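Steroid delta-isomerase (Pseudomonas aeruginosa, PDB 3MSO) has a SnoaL-like domain of the NTF2 superfamily and probably acts as an isomerase, perhaps moving double bonds in steroid-like substrates. Local coordinates at residues F40-P43 against P48-G51; S56-T61 against E128-R133; L85-R90 against F113-R118. All coordinates share one frame; numbering follows the deposited sequence.

How the contacts relate
After the N-terminal helix 9-23 and the short helix 30-33, the chain enters strand 38-41, and contact 1 closes the first loop, a short-stranded hairpin with strand 49-50. That strand leads directly into helix 52-65, where contact 2 opens; it closes only when helix 120-138 returns at the C-terminal end. Contact 3, between strands 82-91 and 110-118, is nested inside this long loop, whereas contact 1 is complete before either of the others begins. The three meet inside the fold: F40 packs on I58 and L59, L59 on F113, and R41 pairs through its backbone with F113 and V115. Hairpin, helices and curved sheet are thus tied together.

Contact 1 of 3, residues F40-P43 against P48-G51; sequences FRSP and PYAG
F40 and Y49 face each other as an antiparallel hydrogen-bonded pair, a rung of the short hairpin of strands 38-41 and 49-50. Its two bonds are F40 N to Y49 O (2.9 Å) and Y49 N to F40 O (2.8 Å). Both side chains leave on the same face of the sheet and run side by side.

Y49 can be followed outward. Its CB lies 3.8 Å from F40 O and also nears F40 CB. With CG anti to the carbonyl carbon (chi1 -64°), the ring swings back along the partner strand: CD1 comes 3.7 Å from F40 CD2, meeting the phenylalanine ring at its edge, and near F40 O, which lies in the plane of the tyrosine ring. Farther out, CE1 meets S42 CB at 3.7 Å, while I58 CD1 lies over the ring face at CD2. An aromatic side chain suits this place because its flat, long ring can border F40 and also S42, just past the end of the strand.

At the turn end of the hairpin, R41 NH1 passes P48 CG at 3.6 Å, an oblique contact between guanidinium and proline ring. The arginine's charge is answered elsewhere, by a salt bridge from NE to D112, and S42 OG bonds to M44 N inside the turn.

F40, apolar and buried, fills the space between sheet and helix: its ring lies against V55, I58 and L59 of helix 52-65 and against F113 and V115 of strand 110-118, while Y49 reaches A135 of a neighbouring subunit.

Contact 2 of 3, residues S56-T61 against E128-R133; sequences SMILNT and EEMGRR
T61 and M130 form the centre of this helix pair, where helices 52-65 and 120-138 cross at 115° with their axes 11.0 Å apart at the segments compared. M130 is a selenomethionine modelled in two conformations, so its contacts, given for one conformer, are less certain. Its chain bends at both chi2 (-59°) and chi3, folding into a hook that carries SE and CE to the other helix. Its SE lies 3.6 Å from T61 CG2, and CE touches the same methyl before passing on to I58 CG2 at 3.8 Å. T61 and M130 cross obliquely, I58 and M130 at about a right angle. A long, flexible side chain suits the distance between the helices, since it can fold to the shape of two beta-branched neighbours.

In T61, chi1 of -54° sets OG1 beside the backbone N and leaves the methyl CG2 anti to it. The methyl is turned to M130 and to R133 CB, 3.8 Å away, while OG1 turns back into its own helix and donates to M57 O at 2.7 Å. That carbonyl also accepts the helical bond from T61 N, the two donors arriving from opposite faces of its plane. R133 NH1 reaches E129 OE2 in a 2.7 Å salt bridge one helical turn back, with the oxygen in the guanidinium plane.

No hydrogen bond joins the two segments, which meet mainly through aliphatic carbons and selenium. Their contact is apolar and probably tolerant of direction, with one polar tie beside it: R133 NH2 bonds across to T64 O of helix 52-65.

Contact 3 of 3, residues L85-R90 against F113-R118; sequences LEFSAR and FEVMVR
F87 and V117 lie on strands that are not neighbours: their CA atoms, the nearest pair across the two segments, are 9.2 Å apart, and strand 94-104 runs between them. Both flanking strands are antiparallel to it, and therefore run in the same general direction. This is the strongly curved sheet of the NTF2-like fold, packed by helices on its concave side. No hydrogen bond links 85-90 with 113-118; F87 pairs its backbone with G98 of the middle strand, and the absence of a side chain at G98 plausibly leaves room for a ring to cross it.

The crossing is made by F87. Its CG lies between the backbone N and the carbonyl carbon (chi1 66°), a rotamer that lays the phenyl over the sheet toward strand 110-118 instead of along its own strand. V115 and V117, two residues apart, turn their methyls to the same face. A large flat side chain can span the width of a strand, and short branched valines offer a compact apolar border. F69 stacks on the F87 ring, and F66 meets it with its plane inclined by about 55°, completing an aromatic cluster.

The other face carries several charged residues. E86 forms salt bridges to K97 and R73, while E114 pairs with R118 of a second subunit and R118 with that subunit's E114, a reciprocal ion pair across the interface.

The buried contact comes down to one carbon of the ring: F87 CZ sits 4.2 Å from V117 CG2, approached obliquely, and 4.4 Å from V115 CG1, which lies at the ring edge near its plane.

Contact 1 of 3, residues F40-P43 against P48-G51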
loop_
_atom_site.group_PDB
_atom_site.type_symbol
_atom_site.label_atom_id
_atom_site.label_comp_id
_atom_site.label_asym_id
_atom_site.label_seq_id
_atom_site.Cartn_x
_atom_site.Cartn_y
_atom_site.Cartn_z
ATOM N N PHE B 40 -8.961 0.936 17.534
ATOM C CA PHE B 40 -8.359 1.860 16.582
ATOM C C PHE B 40 -8.437 1.255 15.187
ATOM O O PHE B 40 -7.947 0.144 14.961
ATOM C CB PHE B 40 -6.920 2.235 16.954
ATOM C CG PHE B 40 -6.261 3.175 15.960
ATOM C CD1 PHE B 40 -6.500 4.542 16.008
ATOM C CD2 PHE B 40 -5.394 2.690 14.986
ATOM C CE1 PHE B 40 -5.896 5.401 15.095
ATOM C CE2 PHE B 40 -4.808 3.554 14.060
ATOM C CZ PHE B 40 -5.058 4.906 14.124
ATOM N N ARG B 41 -9.071 1.994 14.258
ATOM C CA ARG B 41 -9.225 1.590 12.852
ATOM C C ARG B 41 -8.279 2.411 11.995
ATOM O O ARG B 41 -8.487 3.608 11.776
ATOM C CB ARG B 41 -10.688 1.681 12.391
ATOM C CG ARG B 41 -11.584 0.829 13.263
ATOM C CD ARG B 41 -13.025 0.804 12.851
ATOM N NE ARG B 41 -13.831 0.179 13.905
ATOM C CZ ARG B 41 -13.959 -1.132 14.079
ATOM N NH1 ARG B 41 -13.354 -1.982 13.255
ATOM N NH2 ARG B 41 -14.688 -1.607 15.081
ATOM N N SER B 42 -7.174 1.766 11.615
ATOM C CA SER B 42 -6.077 2.346 10.850
ATOM C C SER B 42 -6.477 2.770 9.430
ATOM O O SER B 42 -7.209 2.046 8.756
ATOM C CB SER B 42 -4.907 1.362 10.787
ATOM O OG SER B 42 -3.754 1.939 10.207
ATOM N N PRO B 43 -5.941 3.898 8.915
ATOM C CA PRO B 43 -6.205 4.233 7.505
ATOM C C PRO B 43 -5.514 3.246 6.556
ATOM O O PRO B 43 -5.852 3.196 5.379
ATOM C CB PRO B 43 -5.602 5.637 7.366
ATOM C CG PRO B 43 -4.542 5.709 8.415
ATOM C CD PRO B 43 -5.047 4.896 9.555
ATOM N N PRO B 48 -8.797 -4.051 13.040
ATOM C CA PRO B 48 -8.645 -3.010 14.066
ATOM C C PRO B 48 -7.634 -3.372 15.151
ATOM O O PRO B 48 -7.258 -4.532 15.275
ATOM C CB PRO B 48 -10.060 -2.859 14.628
ATOM C CG PRO B 48 -10.694 -4.167 14.418
ATOM C CD PRO B 48 -10.081 -4.768 13.189
ATOM N N TYR B 49 -7.171 -2.368 15.913
ATOM C CA TYR B 49 -6.223 -2.554 17.008
ATOM C C TYR B 49 -7.039 -2.436 18.264
ATOM O O TYR B 49 -7.571 -1.363 18.565
ATOM C CB TYR B 49 -5.110 -1.504 16.969
ATOM C CG TYR B 49 -4.241 -1.594 15.739
ATOM C CD1 TYR B 49 -4.599 -0.945 14.560
ATOM C CD2 TYR B 49 -3.045 -2.302 15.759
ATOM C CE1 TYR B 49 -3.798 -1.016 13.424
ATOM C CE2 TYR B 49 -2.218 -2.354 14.638
ATOM C CZ TYR B 49 -2.600 -1.713 13.469
ATOM O OH TYR B 49 -1.795 -1.792 12.350
ATOM N N ALA B 50 -7.208 -3.559 18.956
ATOM C CA ALA B 50 -8.046 -3.658 20.147
ATOM C C ALA B 50 -7.304 -3.471 21.459
ATOM O O ALA B 50 -6.232 -4.054 21.660
ATOM C CB ALA B 50 -8.787 -4.985 20.137
ATOM N N GLY B 51 -7.899 -2.661 22.340
ATOM C CA GLY B 51 -7.395 -2.394 23.685
ATOM C C GLY B 51 -6.688 -1.073 23.860
ATOM O O GLY B 51 -5.823 -0.717 23.052
#

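Contact 2 of 3, residues S56-T61 against E128-R133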
loop_
_atom_site.group_PDB
_atom_site.type_symbol
_atom_site.label_atom_id
_atom_site.label_comp_id
_atom_site.label_asym_id
_atom_site.label_seq_id
_atom_site.Cartn_x
_atom_site.Cartn_y
_atom_site.Cartn_z
ATOM N N SER B 56 -3.415 3.604 22.521
ATOM C CA SER B 56 -2.634 4.727 23.049
ATOM C C SER B 56 -1.282 4.808 22.353
ATOM O O SER B 56 -0.849 5.890 21.942
ATOM C CB SER B 56 -2.449 4.589 24.555
ATOM O OG SER B 56 -1.903 5.775 25.100
HETATM N N MSE B 57 -0.668 3.645 22.150
HETATM C CA MSE B 57 0.627 3.507 21.534
HETATM C C MSE B 57 0.632 3.910 20.067
HETATM O O MSE B 57 1.557 4.597 19.642
HETATM C CB MSE B 57 1.120 2.090 21.733
HETATM C CG MSE B 57 2.611 1.978 21.632
HETATM SE SE MSE B 57 3.008 0.386 20.651
HETATM C CE MSE B 57 2.320 0.951 18.841
ATOM N N ILE B 58 -0.388 3.497 19.296
ATOM C CA ILE B 58 -0.467 3.857 17.875
ATOM C C ILE B 58 -0.745 5.357 17.743
ATOM O O ILE B 58 -0.071 6.026 16.948
ATOM C CB ILE B 58 -1.458 2.961 17.070
ATOM C CG1 ILE B 58 -1.049 1.511 17.167
ATOM C CG2 ILE B 58 -1.523 3.369 15.601
ATOM C CD1 ILE B 58 -2.106 0.666 17.211
ATOM N N LEU B 59 -1.674 5.893 18.585
ATOM C CA LEU B 59 -2.022 7.319 18.568
ATOM C C LEU B 59 -0.852 8.206 18.958
ATOM O O LEU B 59 -0.746 9.314 18.435
ATOM C CB LEU B 59 -3.279 7.652 19.376
ATOM C CG LEU B 59 -4.595 7.113 18.816
ATOM C CD1 LEU B 59 -5.702 7.198 19.856
ATOM C CD2 LEU B 59 -5.013 7.856 17.566
ATOM N N ASN B 60 0.069 7.694 19.799
ATOM C CA ASN B 60 1.284 8.421 20.168
ATOM C C ASN B 60 2.285 8.395 19.029
ATOM O O ASN B 60 2.988 9.379 18.811
ATOM C CB ASN B 60 1.923 7.830 21.410
ATOM C CG ASN B 60 1.577 8.579 22.663
ATOM O OD1 ASN B 60 0.612 8.231 23.351
ATOM N ND2 ASN B 60 2.334 9.641 22.972
ATOM N N THR B 61 2.351 7.265 18.306
ATOM C CA THR B 61 3.256 7.062 17.182
ATOM C C THR B 61 2.858 7.953 16.014
ATOM O O THR B 61 3.713 8.655 15.466
ATOM C CB THR B 61 3.318 5.575 16.810
ATOM O OG1 THR B 61 3.650 4.822 17.978
ATOM C CG2 THR B 61 4.350 5.300 15.728
ATOM N N GLU B 128 4.407 4.097 5.505
ATOM C CA GLU B 128 5.854 3.887 5.433
ATOM C C GLU B 128 6.524 4.340 6.740
ATOM O O GLU B 128 7.270 3.571 7.348
ATOM C CB GLU B 128 6.437 4.689 4.251
ATOM C CG GLU B 128 7.156 3.897 3.183
ATOM C CD GLU B 128 8.612 4.305 3.005
ATOM O OE1 GLU B 128 9.387 4.245 3.991
ATOM O OE2 GLU B 128 8.993 4.618 1.854
ATOM N N GLU B 129 6.231 5.582 7.171
ATOM C CA GLU B 129 6.799 6.227 8.353
ATOM C C GLU B 129 6.339 5.604 9.658
ATOM O O GLU B 129 7.141 5.514 10.584
ATOM C CB GLU B 129 6.516 7.724 8.313
ATOM C CG GLU B 129 7.654 8.582 8.833
ATOM C CD GLU B 129 9.000 8.400 8.159
ATOM O OE1 GLU B 129 9.066 8.517 6.915
ATOM O OE2 GLU B 129 9.994 8.145 8.878
HETATM N N MSE B 130 5.056 5.168 9.721
HETATM C CA MSE B 130 4.473 4.507 10.881
HETATM C C MSE B 130 5.260 3.236 11.191
HETATM O O MSE B 130 5.631 3.005 12.339
HETATM C CB MSE B 130 2.997 4.177 10.610
HETATM C CG MSE B 130 2.061 5.317 10.957
HETATM SE SE MSE B 130 2.220 5.818 12.829
HETATM C CE MSE B 130 1.614 4.119 13.637
ATOM N N GLY B 131 5.538 2.445 10.149
ATOM C CA GLY B 131 6.287 1.190 10.215
ATOM C C GLY B 131 7.742 1.386 10.582
ATOM O O GLY B 131 8.295 0.626 11.384
ATOM N N ARG B 132 8.359 2.425 9.999
ATOM C CA ARG B 132 9.746 2.833 10.235
ATOM C C ARG B 132 9.886 3.226 11.723
ATOM O O ARG B 132 10.834 2.784 12.362
ATOM C CB ARG B 132 10.102 4.006 9.281
ATOM C CG ARG B 132 11.593 4.319 9.146
ATOM C CD ARG B 132 12.127 4.309 7.705
ATOM N NE ARG B 132 13.526 3.864 7.616
ATOM N N ARG B 133 8.902 3.989 12.301
ATOM C CA ARG B 133 8.917 4.395 13.725
ATOM C C ARG B 133 8.751 3.211 14.633
ATOM O O ARG B 133 9.474 3.103 15.615
ATOM C CB ARG B 133 7.815 5.398 14.095
ATOM C CG ARG B 133 7.922 6.771 13.501
ATOM C CD ARG B 133 8.959 7.694 14.114
ATOM N NE ARG B 133 8.709 9.064 13.666
ATOM C CZ ARG B 133 8.838 9.482 12.407
ATOM N NH1 ARG B 133 9.260 8.650 11.464
ATOM N NH2 ARG B 133 8.551 10.736 12.086
#

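Contact 3 of 3, residues L85-R90 against F113-R118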
loop_
_atom_site.group_PDB
_atom_site.type_symbol
_atom_site.label_atom_id
_atom_site.label_comp_id
_atom_site.label_asym_id
_atom_site.label_seq_id
_atom_site.Cartn_x
_atom_site.Cartn_y
_atom_site.Cartn_z
ATOM N N LEU B 85 -13.096 15.122 13.194
ATOM C CA LEU B 85 -12.121 16.214 13.262
ATOM C C LEU B 85 -11.293 16.170 11.993
ATOM O O LEU B 85 -10.474 15.256 11.822
ATOM C CB LEU B 85 -11.214 16.119 14.517
ATOM C CG LEU B 85 -11.907 15.844 15.850
ATOM C CD1 LEU B 85 -10.901 15.540 16.926
ATOM C CD2 LEU B 85 -12.859 16.988 16.232
ATOM N N GLU B 86 -11.580 17.101 11.069
ATOM C CA GLU B 86 -10.887 17.235 9.785
ATOM C C GLU B 86 -9.520 17.856 10.051
ATOM O O GLU B 86 -9.432 18.837 10.806
ATOM C CB GLU B 86 -11.700 18.139 8.832
ATOM C CG GLU B 86 -10.969 18.505 7.552
ATOM C CD GLU B 86 -11.594 19.605 6.729
ATOM O OE1 GLU B 86 -12.017 20.633 7.301
ATOM O OE2 GLU B 86 -11.613 19.453 5.491
ATOM N N PHE B 87 -8.459 17.310 9.423
ATOM C CA PHE B 87 -7.119 17.855 9.568
ATOM C C PHE B 87 -6.332 17.890 8.273
ATOM O O PHE B 87 -6.613 17.133 7.329
ATOM C CB PHE B 87 -6.312 17.114 10.673
ATOM C CG PHE B 87 -5.983 15.654 10.401
ATOM C CD1 PHE B 87 -4.883 15.301 9.620
ATOM C CD2 PHE B 87 -6.757 14.636 10.952
ATOM C CE1 PHE B 87 -4.579 13.960 9.375
ATOM C CE2 PHE B 87 -6.452 13.285 10.696
ATOM C CZ PHE B 87 -5.380 12.964 9.892
ATOM N N SER B 88 -5.295 18.736 8.264
ATOM C CA SER B 88 -4.266 18.837 7.239
ATOM C C SER B 88 -2.977 18.492 7.963
ATOM O O SER B 88 -2.874 18.701 9.167
ATOM C CB SER B 88 -4.189 20.244 6.674
ATOM O OG SER B 88 -4.032 21.200 7.708
ATOM N N ALA B 89 -2.013 17.913 7.251
ATOM C CA ALA B 89 -0.703 17.504 7.781
ATOM C C ALA B 89 0.234 17.253 6.595
ATOM O O ALA B 89 -0.184 17.373 5.435
ATOM C CB ALA B 89 -0.845 16.227 8.630
ATOM N N ARG B 90 1.507 16.947 6.882
ATOM C CA ARG B 90 2.483 16.569 5.867
ATOM C C ARG B 90 3.426 15.491 6.383
ATOM O O ARG B 90 3.636 15.382 7.587
ATOM C CB ARG B 90 3.190 17.763 5.167
ATOM C CG ARG B 90 4.103 18.618 6.035
ATOM C CD ARG B 90 5.163 19.342 5.209
ATOM N NE ARG B 90 6.407 19.530 5.961
ATOM N N PHE B 113 -11.839 4.832 17.412
ATOM C CA PHE B 113 -11.061 5.899 16.828
ATOM C C PHE B 113 -10.654 5.421 15.451
ATOM O O PHE B 113 -9.795 4.541 15.319
ATOM C CB PHE B 113 -9.831 6.197 17.683
ATOM C CG PHE B 113 -9.241 7.575 17.486
ATOM C CD1 PHE B 113 -8.737 7.967 16.247
ATOM C CD2 PHE B 113 -9.118 8.455 18.556
ATOM C CE1 PHE B 113 -8.162 9.227 16.074
ATOM C CE2 PHE B 113 -8.544 9.718 18.379
ATOM C CZ PHE B 113 -8.060 10.089 17.140
ATOM N N GLU B 114 -11.294 5.996 14.423
ATOM C CA GLU B 114 -11.093 5.658 13.021
ATOM C C GLU B 114 -10.447 6.810 12.272
ATOM O O GLU B 114 -10.948 7.933 12.299
ATOM C CB GLU B 114 -12.436 5.278 12.426
ATOM C CG GLU B 114 -12.397 4.728 11.023
ATOM C CD GLU B 114 -13.737 4.214 10.536
ATOM O OE1 GLU B 114 -14.730 4.294 11.295
ATOM O OE2 GLU B 114 -13.794 3.744 9.379
ATOM N N VAL B 115 -9.313 6.534 11.618
ATOM C CA VAL B 115 -8.577 7.545 10.847
ATOM C C VAL B 115 -8.647 7.222 9.347
ATOM O O VAL B 115 -8.575 6.057 8.972
ATOM C CB VAL B 115 -7.103 7.676 11.347
ATOM C CG1 VAL B 115 -6.317 8.715 10.543
ATOM C CG2 VAL B 115 -7.050 8.004 12.836
HETATM N N MSE B 116 -8.825 8.256 8.505
HETATM C CA MSE B 116 -8.774 8.164 7.028
HETATM C C MSE B 116 -7.859 9.302 6.547
HETATM O O MSE B 116 -7.855 10.398 7.116
HETATM C CB MSE B 116 -10.139 8.306 6.358
HETATM C CG MSE B 116 -11.173 7.330 6.875
HETATM SE SE MSE B 116 -12.740 7.326 5.757
HETATM C CE MSE B 116 -13.902 6.359 6.976
ATOM N N VAL B 117 -7.068 9.020 5.527
ATOM C CA VAL B 117 -6.120 9.962 4.953
ATOM C C VAL B 117 -6.290 9.925 3.435
ATOM O O VAL B 117 -6.680 8.893 2.883
ATOM C CB VAL B 117 -4.664 9.642 5.459
ATOM C CG1 VAL B 117 -3.583 10.176 4.515
ATOM C CG2 VAL B 117 -4.442 10.168 6.886
ATOM N N ARG B 118 -6.080 11.074 2.784
ATOM C CA ARG B 118 -6.080 11.253 1.326
ATOM C C ARG B 118 -4.984 12.291 0.953
ATOM O O ARG B 118 -4.695 13.164 1.785
ATOM C CB ARG B 118 -7.467 11.645 0.792
ATOM C CG ARG B 118 -7.978 13.005 1.263
ATOM C CD ARG B 118 -9.114 13.484 0.377
ATOM N NE ARG B 118 -8.632 13.880 -0.949
ATOM C CZ ARG B 118 -8.181 15.092 -1.240
ATOM N NH1 ARG B 118 -8.161 16.041 -0.313
ATOM N NH2 ARG B 118 -7.754 15.371 -2.464
#